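Local coordinates for protein porphyranase B (Zobellia galactanivorans, PDB 3JUU) that cleaves the sulfated polysaccharide porphyran at the (1->4) linkages between beta-D-galactopyranose and alpha-L-galactopyranose-6-sulfate, at residues 140-145 with 232-237; 169-174 with 224-229; 108-113 with 206-211; 124-129 with 237-242. One frame throughout, in Å; residues are numbered along the deposited sequence.

Contact 1. Residues 140-145 with 232-237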
# COMPACT_ATOMS: atom_id res chain seq x y z
N ARG A 140 19.16 -2.91 -5.70
CA ARG A 140 18.20 -4.05 -5.66
C ARG A 140 16.90 -3.48 -5.06
O ARG A 140 16.91 -2.45 -4.41
CB ARG A 140 18.72 -5.18 -4.75
CG ARG A 140 18.88 -4.72 -3.30
CD ARG A 140 19.74 -5.76 -2.53
NE ARG A 140 20.06 -5.30 -1.17
CZ ARG A 140 19.33 -5.48 -0.06
NH1 ARG A 140 18.20 -6.15 -0.06
NH2 ARG A 140 19.76 -4.96 1.09
N THR A 141 15.79 -4.17 -5.34
CA THR A 141 14.47 -3.75 -4.87
C THR A 141 14.10 -4.51 -3.62
O THR A 141 14.28 -5.74 -3.56
CB THR A 141 13.44 -4.07 -5.95
OG1 THR A 141 13.79 -3.27 -7.09
CG2 THR A 141 12.01 -3.65 -5.47
N THR A 142 13.50 -3.80 -2.68
CA THR A 142 12.92 -4.40 -1.50
C THR A 142 11.53 -3.75 -1.47
O THR A 142 11.37 -2.56 -1.55
CB THR A 142 13.69 -4.04 -0.17
OG1 THR A 142 13.74 -2.61 0.02
CG2 THR A 142 15.08 -4.57 -0.16
N GLU A 143 10.49 -4.59 -1.42
CA GLU A 143 9.10 -4.10 -1.36
C GLU A 143 8.45 -4.78 -0.19
O GLU A 143 8.52 -6.00 -0.07
CB GLU A 143 8.38 -4.49 -2.68
CG GLU A 143 6.87 -4.07 -2.66
CD GLU A 143 6.18 -4.52 -3.97
OE1 GLU A 143 6.86 -4.92 -4.96
OE2 GLU A 143 4.93 -4.50 -3.98
N LEU A 144 7.78 -3.98 0.65
CA LEU A 144 7.08 -4.47 1.86
C LEU A 144 5.57 -4.09 1.70
O LEU A 144 5.17 -2.96 1.86
CB LEU A 144 7.74 -3.81 3.12
CG LEU A 144 7.48 -4.48 4.50
CD1 LEU A 144 8.12 -3.66 5.61
CD2 LEU A 144 5.96 -4.69 4.77
N ASP A 145 4.76 -5.07 1.33
CA ASP A 145 3.29 -4.88 1.15
C ASP A 145 2.53 -5.12 2.45
O ASP A 145 2.56 -6.23 3.01
CB ASP A 145 2.82 -5.84 0.05
CG ASP A 145 3.59 -5.62 -1.24
OD1 ASP A 145 3.55 -4.47 -1.77
OD2 ASP A 145 4.31 -6.54 -1.67
N PHE A 232 16.11 -6.09 4.58
CA PHE A 232 15.37 -4.83 4.33
C PHE A 232 16.06 -3.72 5.14
O PHE A 232 15.53 -3.28 6.15
CB PHE A 232 13.90 -5.02 4.73
CG PHE A 232 13.04 -5.70 3.64
CD1 PHE A 232 13.62 -6.45 2.60
CD2 PHE A 232 11.65 -5.55 3.66
CE1 PHE A 232 12.85 -7.10 1.59
CE2 PHE A 232 10.85 -6.19 2.62
CZ PHE A 232 11.47 -6.93 1.55
N ASP A 233 17.27 -3.29 4.70
CA ASP A 233 17.98 -2.27 5.45
C ASP A 233 18.17 -1.03 4.57
O ASP A 233 19.14 -0.25 4.80
CB ASP A 233 19.32 -2.81 5.93
CG ASP A 233 20.15 -3.40 4.80
OD1 ASP A 233 19.70 -3.42 3.64
OD2 ASP A 233 21.22 -3.99 5.11
N ILE A 234 17.29 -0.88 3.54
CA ILE A 234 17.40 0.27 2.57
C ILE A 234 16.20 1.18 2.84
O ILE A 234 15.09 0.68 3.09
CB ILE A 234 17.42 -0.17 1.03
CG1 ILE A 234 18.52 -1.24 0.75
CG2 ILE A 234 17.69 1.08 0.14
CD1 ILE A 234 18.33 -2.06 -0.44
N GLU A 235 16.42 2.49 2.78
CA GLU A 235 15.33 3.49 2.96
C GLU A 235 14.14 3.17 2.06
O GLU A 235 14.31 2.83 0.87
CB GLU A 235 15.87 4.92 2.56
CG GLU A 235 14.89 6.02 2.95
CD GLU A 235 15.43 7.40 2.55
OE1 GLU A 235 16.49 7.44 1.91
OE2 GLU A 235 14.76 8.40 2.75
N MET A 236 12.94 3.25 2.62
CA MET A 236 11.74 2.96 1.81
C MET A 236 10.73 4.10 1.92
O MET A 236 10.81 4.91 2.82
CB MET A 236 11.09 1.62 2.21
CG MET A 236 11.93 0.46 1.67
SD MET A 236 11.02 -1.12 1.56
CE MET A 236 11.10 -1.75 3.20
N TYR A 237 9.79 4.14 0.96
CA TYR A 237 8.82 5.24 0.77
C TYR A 237 7.46 4.63 0.76
O TYR A 237 7.33 3.50 0.20
CB TYR A 237 9.05 5.94 -0.59
CG TYR A 237 10.47 6.55 -0.66
CD1 TYR A 237 10.70 7.92 -0.32
CD2 TYR A 237 11.60 5.72 -0.94
CE1 TYR A 237 12.02 8.48 -0.36
CE2 TYR A 237 12.91 6.26 -0.95
CZ TYR A 237 13.09 7.64 -0.63
OH TYR A 237 14.38 8.16 -0.64
O HOH W 1 14.73 -2.08 2.74

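Contact 2. Residues 169-174 with 224-229. With SO4 (sulfate ion), chain G.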
# COMPACT_ATOMS: atom_id res chain seq x y z
N SER A 169 -0.41 -9.69 2.95
CA SER A 169 0.84 -8.94 3.16
C SER A 169 1.95 -9.68 2.48
O SER A 169 1.80 -10.90 2.12
CB SER A 169 1.17 -8.85 4.65
OG SER A 169 0.06 -8.24 5.38
N ASN A 170 3.03 -8.98 2.17
CA ASN A 170 4.10 -9.62 1.39
C ASN A 170 5.42 -8.94 1.56
O ASN A 170 5.51 -7.79 2.05
CB ASN A 170 3.70 -9.71 -0.12
CG ASN A 170 4.21 -10.99 -0.81
OD1 ASN A 170 5.29 -11.49 -0.47
ND2 ASN A 170 3.47 -11.49 -1.80
N THR A 171 6.50 -9.64 1.21
CA THR A 171 7.86 -8.99 1.24
C THR A 171 8.56 -9.53 -0.01
O THR A 171 8.49 -10.72 -0.28
CB THR A 171 8.70 -9.32 2.54
OG1 THR A 171 8.78 -10.76 2.67
CG2 THR A 171 8.00 -8.73 3.91
N HIS A 172 9.16 -8.67 -0.81
CA HIS A 172 9.75 -9.09 -2.06
C HIS A 172 11.18 -8.62 -2.13
O HIS A 172 11.46 -7.48 -1.76
CB HIS A 172 9.05 -8.44 -3.27
CG HIS A 172 7.61 -8.79 -3.38
ND1 HIS A 172 7.18 -10.03 -3.80
CD2 HIS A 172 6.49 -8.08 -3.07
CE1 HIS A 172 5.86 -10.04 -3.84
NE2 HIS A 172 5.42 -8.88 -3.40
N SER A 173 12.03 -9.46 -2.72
CA SER A 173 13.39 -9.06 -3.07
C SER A 173 13.52 -9.37 -4.57
O SER A 173 13.27 -10.50 -5.02
CB SER A 173 14.40 -9.89 -2.26
OG SER A 173 15.69 -9.76 -2.89
N ARG A 174 13.92 -8.38 -5.37
CA ARG A 174 14.11 -8.60 -6.82
C ARG A 174 15.05 -7.60 -7.45
O ARG A 174 15.57 -6.71 -6.71
CB ARG A 174 12.78 -8.57 -7.57
CG ARG A 174 11.99 -7.20 -7.38
CD ARG A 174 10.72 -7.15 -8.28
NE ARG A 174 10.05 -5.88 -8.08
CZ ARG A 174 9.24 -5.63 -7.06
NH1 ARG A 174 8.92 -6.58 -6.15
NH2 ARG A 174 8.74 -4.42 -6.96
N SER A 224 1.34 -11.77 12.50
CA SER A 224 2.39 -12.62 11.95
C SER A 224 3.74 -11.93 12.01
O SER A 224 3.85 -10.69 12.15
CB SER A 224 2.06 -12.96 10.48
OG SER A 224 2.15 -11.76 9.72
N LYS A 225 4.79 -12.75 11.89
CA LYS A 225 6.11 -12.25 11.82
C LYS A 225 6.68 -12.89 10.56
O LYS A 225 6.51 -14.13 10.28
CB LYS A 225 6.92 -12.66 13.08
CG LYS A 225 8.37 -12.22 12.98
CD LYS A 225 9.24 -12.56 14.22
CE LYS A 225 10.06 -11.29 14.61
NZ LYS A 225 11.41 -11.52 15.24
N VAL A 226 7.36 -12.08 9.77
CA VAL A 226 7.91 -12.62 8.54
C VAL A 226 9.40 -12.28 8.44
O VAL A 226 9.79 -11.15 8.72
CB VAL A 226 7.08 -12.03 7.34
CG1 VAL A 226 7.76 -12.39 6.07
CG2 VAL A 226 5.67 -12.68 7.32
N THR A 227 10.27 -13.23 8.02
CA THR A 227 11.60 -12.89 7.70
C THR A 227 11.59 -12.59 6.23
O THR A 227 11.25 -13.43 5.43
CB THR A 227 12.53 -14.13 7.95
OG1 THR A 227 12.49 -14.39 9.38
CG2 THR A 227 13.95 -13.83 7.53
N PRO A 228 12.01 -11.38 5.85
CA PRO A 228 11.97 -11.10 4.42
C PRO A 228 13.01 -11.90 3.65
O PRO A 228 14.02 -12.38 4.25
CB PRO A 228 12.23 -9.56 4.39
CG PRO A 228 13.13 -9.27 5.53
CD PRO A 228 12.58 -10.26 6.64
N PRO A 229 12.83 -12.02 2.32
CA PRO A 229 13.74 -12.84 1.48
C PRO A 229 15.17 -12.29 1.37
O PRO A 229 16.07 -13.08 1.10
CB PRO A 229 13.03 -12.93 0.12
CG PRO A 229 11.95 -11.91 0.19
CD PRO A 229 11.75 -11.37 1.54
S SO4 G . 9.86 -2.66 -10.06
O1 SO4 G . 8.69 -2.45 -10.85
O2 SO4 G . 9.68 -2.24 -8.68
O3 SO4 G . 10.26 -4.07 -10.25
O4 SO4 G . 10.80 -1.64 -10.45

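Contact 3. Residues 108-113 with 206-211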
# COMPACT_ATOMS: atom_id res chain seq x y z
N GLY A 108 10.80 1.19 11.46
CA GLY A 108 9.78 1.93 12.12
C GLY A 108 8.41 1.24 12.06
O GLY A 108 8.34 0.07 11.65
N TYR A 109 7.35 1.91 12.51
CA TYR A 109 6.02 1.31 12.54
C TYR A 109 5.15 2.15 11.56
O TYR A 109 5.11 3.40 11.69
CB TYR A 109 5.42 1.31 13.99
CG TYR A 109 4.11 0.54 14.01
CD1 TYR A 109 4.14 -0.89 14.05
CD2 TYR A 109 2.82 1.17 13.90
CE1 TYR A 109 2.99 -1.62 13.97
CE2 TYR A 109 1.65 0.41 13.84
CZ TYR A 109 1.75 -1.01 13.85
OH TYR A 109 0.58 -1.77 13.85
N TYR A 110 4.40 1.50 10.66
CA TYR A 110 3.69 2.24 9.62
C TYR A 110 2.34 1.70 9.58
O TYR A 110 2.16 0.46 9.38
CB TYR A 110 4.36 1.99 8.25
CG TYR A 110 5.78 2.49 8.25
CD1 TYR A 110 6.04 3.80 7.78
CD2 TYR A 110 6.84 1.71 8.73
CE1 TYR A 110 7.35 4.30 7.81
CE2 TYR A 110 8.10 2.21 8.76
CZ TYR A 110 8.36 3.52 8.31
OH TYR A 110 9.65 4.01 8.32
N GLU A 111 1.33 2.58 9.71
CA GLU A 111 -0.03 2.08 9.78
C GLU A 111 -0.99 3.02 9.03
O GLU A 111 -0.71 4.20 8.92
CB GLU A 111 -0.49 1.97 11.25
CG GLU A 111 -0.09 3.24 12.09
CD GLU A 111 -0.77 3.33 13.43
OE1 GLU A 111 -1.45 2.36 13.83
OE2 GLU A 111 -0.68 4.46 14.02
N CYS A 112 -2.11 2.49 8.51
CA CYS A 112 -3.15 3.35 7.97
C CYS A 112 -4.51 2.76 8.35
O CYS A 112 -4.62 1.58 8.74
CB CYS A 112 -2.99 3.45 6.42
SG CYS A 112 -3.67 1.97 5.53
N GLU A 113 -5.58 3.57 8.26
CA GLU A 113 -6.89 3.08 8.44
C GLU A 113 -7.58 3.20 7.08
O GLU A 113 -7.76 4.33 6.59
CB GLU A 113 -7.68 3.93 9.50
CG GLU A 113 -9.06 3.36 9.77
CD GLU A 113 -9.69 4.04 10.97
OE1 GLU A 113 -10.02 5.22 10.88
OE2 GLU A 113 -9.80 3.40 12.01
N VAL A 206 2.46 -2.38 9.99
CA VAL A 206 3.65 -3.23 9.97
C VAL A 206 4.68 -2.63 10.91
O VAL A 206 5.00 -1.41 10.86
CB VAL A 206 4.24 -3.40 8.56
CG1 VAL A 206 4.72 -2.02 7.96
CG2 VAL A 206 5.38 -4.46 8.57
N TRP A 207 5.26 -3.49 11.76
CA TRP A 207 6.55 -3.11 12.45
C TRP A 207 7.72 -3.56 11.67
O TRP A 207 8.00 -4.78 11.59
CB TRP A 207 6.58 -3.67 13.88
CG TRP A 207 7.72 -3.13 14.70
CD1 TRP A 207 8.48 -2.02 14.45
CD2 TRP A 207 8.26 -3.74 15.89
NE1 TRP A 207 9.43 -1.88 15.46
CE2 TRP A 207 9.31 -2.92 16.34
CE3 TRP A 207 7.93 -4.89 16.62
CZ2 TRP A 207 10.09 -3.23 17.50
CZ3 TRP A 207 8.71 -5.20 17.81
CH2 TRP A 207 9.78 -4.38 18.19
N TRP A 208 8.33 -2.63 10.92
CA TRP A 208 9.53 -2.91 10.20
C TRP A 208 10.63 -2.78 11.27
O TRP A 208 11.26 -1.72 11.40
CB TRP A 208 9.69 -1.88 9.06
CG TRP A 208 10.94 -1.97 8.29
CD1 TRP A 208 11.84 -2.99 8.24
CD2 TRP A 208 11.37 -1.00 7.30
NE1 TRP A 208 12.87 -2.68 7.35
CE2 TRP A 208 12.59 -1.48 6.75
CE3 TRP A 208 10.81 0.22 6.83
CZ2 TRP A 208 13.33 -0.76 5.76
CZ3 TRP A 208 11.58 0.97 5.86
CH2 TRP A 208 12.82 0.45 5.34
N LYS A 209 10.86 -3.87 12.01
CA LYS A 209 11.63 -3.85 13.25
C LYS A 209 13.11 -3.80 12.95
O LYS A 209 13.86 -3.08 13.62
CB LYS A 209 11.24 -5.10 14.08
CG LYS A 209 12.12 -5.30 15.34
CD LYS A 209 11.66 -6.62 15.94
CE LYS A 209 12.33 -6.86 17.30
NZ LYS A 209 13.79 -6.90 17.18
N SER A 210 13.58 -4.60 12.00
CA SER A 210 15.01 -4.67 11.66
C SER A 210 15.15 -5.14 10.24
O SER A 210 14.13 -5.41 9.57
CB SER A 210 15.75 -5.64 12.61
OG SER A 210 15.39 -6.95 12.25
N LYS A 211 16.39 -5.35 9.76
CA LYS A 211 16.57 -5.75 8.36
C LYS A 211 15.97 -7.15 8.12
O LYS A 211 15.71 -7.50 7.00
CB LYS A 211 18.07 -5.79 8.00
CG LYS A 211 18.79 -6.97 8.76
CD LYS A 211 20.32 -6.94 8.60
CE LYS A 211 20.91 -8.02 9.53
NZ LYS A 211 22.38 -8.34 9.30

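Contact 4. Residues 124-129 with 237-242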
# COMPACT_ATOMS: atom_id res chain seq x y z
N THR A 124 -4.43 -0.54 -1.71
CA THR A 124 -3.15 -1.03 -1.22
C THR A 124 -2.49 -0.05 -0.29
O THR A 124 -2.75 1.21 -0.33
CB THR A 124 -2.18 -1.34 -2.39
OG1 THR A 124 -1.79 -0.12 -3.04
CG2 THR A 124 -2.84 -2.31 -3.46
N PHE A 125 -1.57 -0.58 0.50
CA PHE A 125 -0.77 0.27 1.39
C PHE A 125 0.57 -0.49 1.55
O PHE A 125 0.52 -1.70 1.93
CB PHE A 125 -1.47 0.29 2.76
CG PHE A 125 -0.74 1.11 3.80
CD1 PHE A 125 -0.28 2.43 3.52
CD2 PHE A 125 -0.48 0.58 5.09
CE1 PHE A 125 0.39 3.18 4.51
CE2 PHE A 125 0.18 1.34 6.10
CZ PHE A 125 0.65 2.61 5.82
N TRP A 126 1.68 0.15 1.20
CA TRP A 126 2.97 -0.58 1.05
C TRP A 126 4.17 0.35 1.09
O TRP A 126 3.98 1.61 1.09
CB TRP A 126 2.98 -1.54 -0.16
CG TRP A 126 2.55 -0.93 -1.53
CD1 TRP A 126 1.28 -0.53 -1.86
CD2 TRP A 126 3.38 -0.64 -2.66
NE1 TRP A 126 1.28 -0.07 -3.18
CE2 TRP A 126 2.54 -0.13 -3.69
CE3 TRP A 126 4.76 -0.85 -2.95
CZ2 TRP A 126 3.02 0.31 -4.96
CZ3 TRP A 126 5.26 -0.48 -4.23
CH2 TRP A 126 4.36 0.09 -5.25
N LEU A 127 5.36 -0.26 1.11
CA LEU A 127 6.63 0.49 1.17
C LEU A 127 7.48 -0.07 0.08
O LEU A 127 7.45 -1.30 -0.15
CB LEU A 127 7.36 0.16 2.54
CG LEU A 127 6.70 0.92 3.73
CD1 LEU A 127 6.89 0.23 5.12
CD2 LEU A 127 7.30 2.33 3.76
N ILE A 128 8.29 0.75 -0.57
CA ILE A 128 9.27 0.21 -1.52
C ILE A 128 10.49 1.12 -1.44
O ILE A 128 10.37 2.30 -1.16
CB ILE A 128 8.62 0.03 -2.97
CG1 ILE A 128 9.54 -0.74 -3.92
CG2 ILE A 128 8.27 1.45 -3.57
CD1 ILE A 128 8.93 -1.15 -5.20
N ASN A 129 11.67 0.60 -1.76
CA ASN A 129 12.83 1.44 -1.89
C ASN A 129 12.84 2.02 -3.31
O ASN A 129 11.95 1.71 -4.14
CB ASN A 129 14.12 0.65 -1.55
CG ASN A 129 14.54 -0.30 -2.67
OD1 ASN A 129 13.70 -0.90 -3.39
ND2 ASN A 129 15.89 -0.42 -2.87
N TYR A 237 9.79 4.14 0.96
CA TYR A 237 8.82 5.24 0.77
C TYR A 237 7.46 4.63 0.76
O TYR A 237 7.33 3.50 0.20
CB TYR A 237 9.05 5.94 -0.59
CG TYR A 237 10.47 6.55 -0.66
CD1 TYR A 237 10.70 7.92 -0.32
CD2 TYR A 237 11.60 5.72 -0.94
CE1 TYR A 237 12.02 8.48 -0.36
CE2 TYR A 237 12.91 6.26 -0.95
CZ TYR A 237 13.09 7.64 -0.63
OH TYR A 237 14.38 8.16 -0.64
N LEU A 238 6.48 5.36 1.30
CA LEU A 238 5.10 4.89 1.38
C LEU A 238 4.39 4.96 0.02
O LEU A 238 4.74 5.79 -0.88
CB LEU A 238 4.29 5.69 2.39
CG LEU A 238 4.65 5.39 3.86
CD1 LEU A 238 4.10 6.52 4.76
CD2 LEU A 238 4.12 4.04 4.34
N ARG A 239 3.43 4.05 -0.12
CA ARG A 239 2.61 3.99 -1.32
C ARG A 239 1.16 3.72 -0.90
O ARG A 239 0.90 2.77 -0.13
CB ARG A 239 3.00 2.81 -2.19
CG ARG A 239 4.44 2.89 -2.75
CD ARG A 239 4.48 3.89 -3.98
NE ARG A 239 5.84 3.98 -4.51
CZ ARG A 239 6.74 4.89 -4.15
NH1 ARG A 239 6.51 5.72 -3.18
NH2 ARG A 239 7.90 4.92 -4.81
N MET A 240 0.21 4.48 -1.47
CA MET A 240 -1.21 4.14 -1.39
C MET A 240 -1.69 4.19 -2.86
O MET A 240 -1.69 5.26 -3.51
CB MET A 240 -1.97 5.20 -0.52
CG MET A 240 -1.64 5.11 1.02
SD MET A 240 -0.14 6.21 1.31
CE MET A 240 -0.78 7.89 1.29
N VAL A 241 -2.08 3.03 -3.39
CA VAL A 241 -2.21 2.90 -4.85
C VAL A 241 -3.46 2.11 -5.14
O VAL A 241 -3.78 1.10 -4.46
CB VAL A 241 -0.95 2.21 -5.48
CG1 VAL A 241 -1.19 1.79 -6.98
CG2 VAL A 241 0.30 3.17 -5.33
N VAL A 242 -4.12 2.51 -6.22
CA VAL A 242 -5.34 1.83 -6.66
C VAL A 242 -5.06 1.55 -8.14
O VAL A 242 -4.88 2.50 -8.93
CB VAL A 242 -6.59 2.79 -6.51
CG1 VAL A 242 -7.82 2.18 -7.30
CG2 VAL A 242 -6.94 2.97 -5.00

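Contact 1. Residues 140-145 with 232-237
Arg140 meets Asp233 through a single nitrogen: NH2 lies 3.0 Å from OD1 in a salt bridge near the guanidinium plane, although the guanidinium and carboxylate are turned 58° apart. The two side chains cross at about a right angle. Ile234 CD1 sits over one guanidinium face, 3.6 Å from Arg140 CZ and offset toward the rim, while Arg140 NH1 is bonded to the carbonyl oxygen of Asp231. Thr142 carries the middle of the contact. Its CB stands over the face of the Phe232 ring, 3.9 Å from the centroid and 23° off the normal, a CH-pi arrangement. A chi1 of 57° sets OG1 between the backbone N and carbonyl carbon, where it is 3.5 Å from Met236 SD and also reaches a water at 2.9 Å; that water accepts the N-H of Ile234 and thus bridges strand and loop. Glu143 offers the loop its backbone, with O 3.5 Å from Phe232 CZ, and directs its side chain away from the loop, where OE1 makes a salt bridge to Arg174. Leu144 turns back toward the loop, its CB touching both Phe232 CE2 and Met236 CE at 3.9 Å. Alternation along strand 141-145 therefore places the probable nucleophile Glu143 on the face turned from the loop, as in the Glu-x-Asp-x-x-Glu strand of family 16 glycoside hydrolases.

Contact 2. Residues 169-174 with 224-229
Pro229 CD comes within 3.2 Å of Thr171 OG1, a notably close approach of a proline methylene to a hydroxyl in a contact that has no hydrogen bond across it. The touching parts, 171-173 and 226-229, run within 13° of each other, yet they meet by packing, with no backbone bond between them. Loop 227-229, following strand 221-226, thus lies on strand 166-174, the neighbour of Glu143's strand 141-150 in the family 16 sandwich. Thr171 has OG1 between its backbone N and carbonyl carbon (chi1 55°), which presents the oxygen to Pro229 CD and also to Val226 CG1 at 3.9 Å. Thr171 CB rests 4.0 Å from Pro228 CB. Two residues on, Pro229 CG packs 4.0 Å from Ser173 CB. Arg174, extended from CG to NE, grips a sulfate ion, probably from the crystallisation liquor, with two nearly straight bonds: NE to O3 at 2.8 Å, and NH2 to O2 at 2.9 Å with an N-H...O angle of 168°. NH2 also forms a salt bridge to Glu143. A leucine in place of Arg174 would probably leave the Glu143 carboxylate without this positive mate and the sulfate without two of its donors. Chemically the contact is divided: proline carbons pack on the Thr171 hydroxyl and on Ser173 CB, the two hydroxyls bonding to the carbonyls of Ser187 and Glu183, whereas Arg174 divides its guanidinium between a catalytic-site carboxylate and a sulfate.

Contact 3. Residues 108-113 with 206-211
Tyr109 brings ring atom CD1 against strand 206-210, with CD1 3.3 Å from Val206 O and 3.7 Å from Trp207 CB, the latter near the plane of the tyrosine ring. CG anti to the backbone N (chi1 -173°) starts the ring in this direction. Trp207 in turn brings CD1 to Gly108 O at 3.5 Å, the oxygen lying at the indole edge. On the other side of the sheet Tyr110 CE2 meets Trp208 CE3 at 3.9 Å, near the indole plane, as the two side chains cross, and Tyr110 CB touches Val206 CG1 at 4.0 Å. Four backbone bonds fix this register, two between Gly108 and Trp208 and two between Tyr110 and Val206; Tyr109 and Trp207 form the non-hydrogen-bonded pair between them. The segment axes approach to 4.7 Å and run antiparallel at 165°. This is a strand pair of the jelly-roll beta-sandwich: Tyr110 faces the opposing strand 122-128 through Leu127, while Tyr109 meets Phe217 edge-to-face and also Phe14. An alanine here would strip away the Tyr109 ring and would probably leave a gap beside Val206 O and Trp207, with Phe14 and Phe217 deprived of their aromatic neighbour. At the backbone angles of Gly108 (phi 128°) a CB would be jammed against the carbonyl oxygen of Tyr107 and crowded as well by the hydroxyl of Tyr110, which bonds to that same carbonyl. Trp208 NE1, bonded to the carbonyl of Phe232, helps set the turn of the indole.

Contact 4. Residues 124-129 with 237-242
Trp126 and Arg239 form a hydrogen-bonded pair between two antiparallel strands, 153° apart in direction, of the sheet that also carries the probable nucleophile Glu143. Ile128 and Tyr237 make a second such pair, with Leu127 and Leu238 non-hydrogen-bonded between them. Arg239 CB stands squarely over the indole, 3.4 Å from the centroid of the five-membered ring and 13° off its normal, a close CH-pi contact. A bend at chi2 (-79°) keeps CD on the same face, 4.0 Å from Trp126 CH2. The guanidinium itself is tipped steeply to the indole and too distant for more than a weak cation-pi attraction. Ile128 CG2 covers one of its faces, 3.6 Å from Arg239 NE. NH1 reaches back to Leu238 O at 2.9 Å and NH2 forms a salt bridge with Glu130, so several polar bonds fix the rotation of the group. At the far end Thr124 OG1 donates to Val241 O at 2.7 Å and accepts a weak bond from Trp126 NE1 at 3.1 Å, which helps hold the indole edge. The other face is apolar: Leu238 CD2 touches Leu127 CD2 at 3.7 Å and Phe125 CE1 at 3.8 Å. Trp126 lies beside Glu143 and a bound glycerol, while Arg239 NE meets a buffer sulfonate. Such a two-faced strand pair, hydrophobic toward the sandwich interior and aromatic and charged toward the probable substrate cleft, is consistent with the floor of a family 16 cleft.

All four contacts are largely buried, but contact 4 lies nearest the chain centre, about 4 Å away, against 12 to 14 Å for the others. Contacts 3 and 4 are antiparallel strand pairs held by backbone bonds; they belong to different layers of the sandwich and meet where Tyr110 and Cys112 touch Leu127 and Phe125. Contacts 1 and 2 instead set mainly loop residues against strands, with no direct hydrogen bond across: contact 1 relies on a salt bridge, a water and an aromatic face, contact 2 on prolines. Strands 122-128, 141-150 and 166-174 are consecutive neighbours, linking contacts 4, 1 and 2. Phe232 joins contact 1 to contact 3 through Trp208.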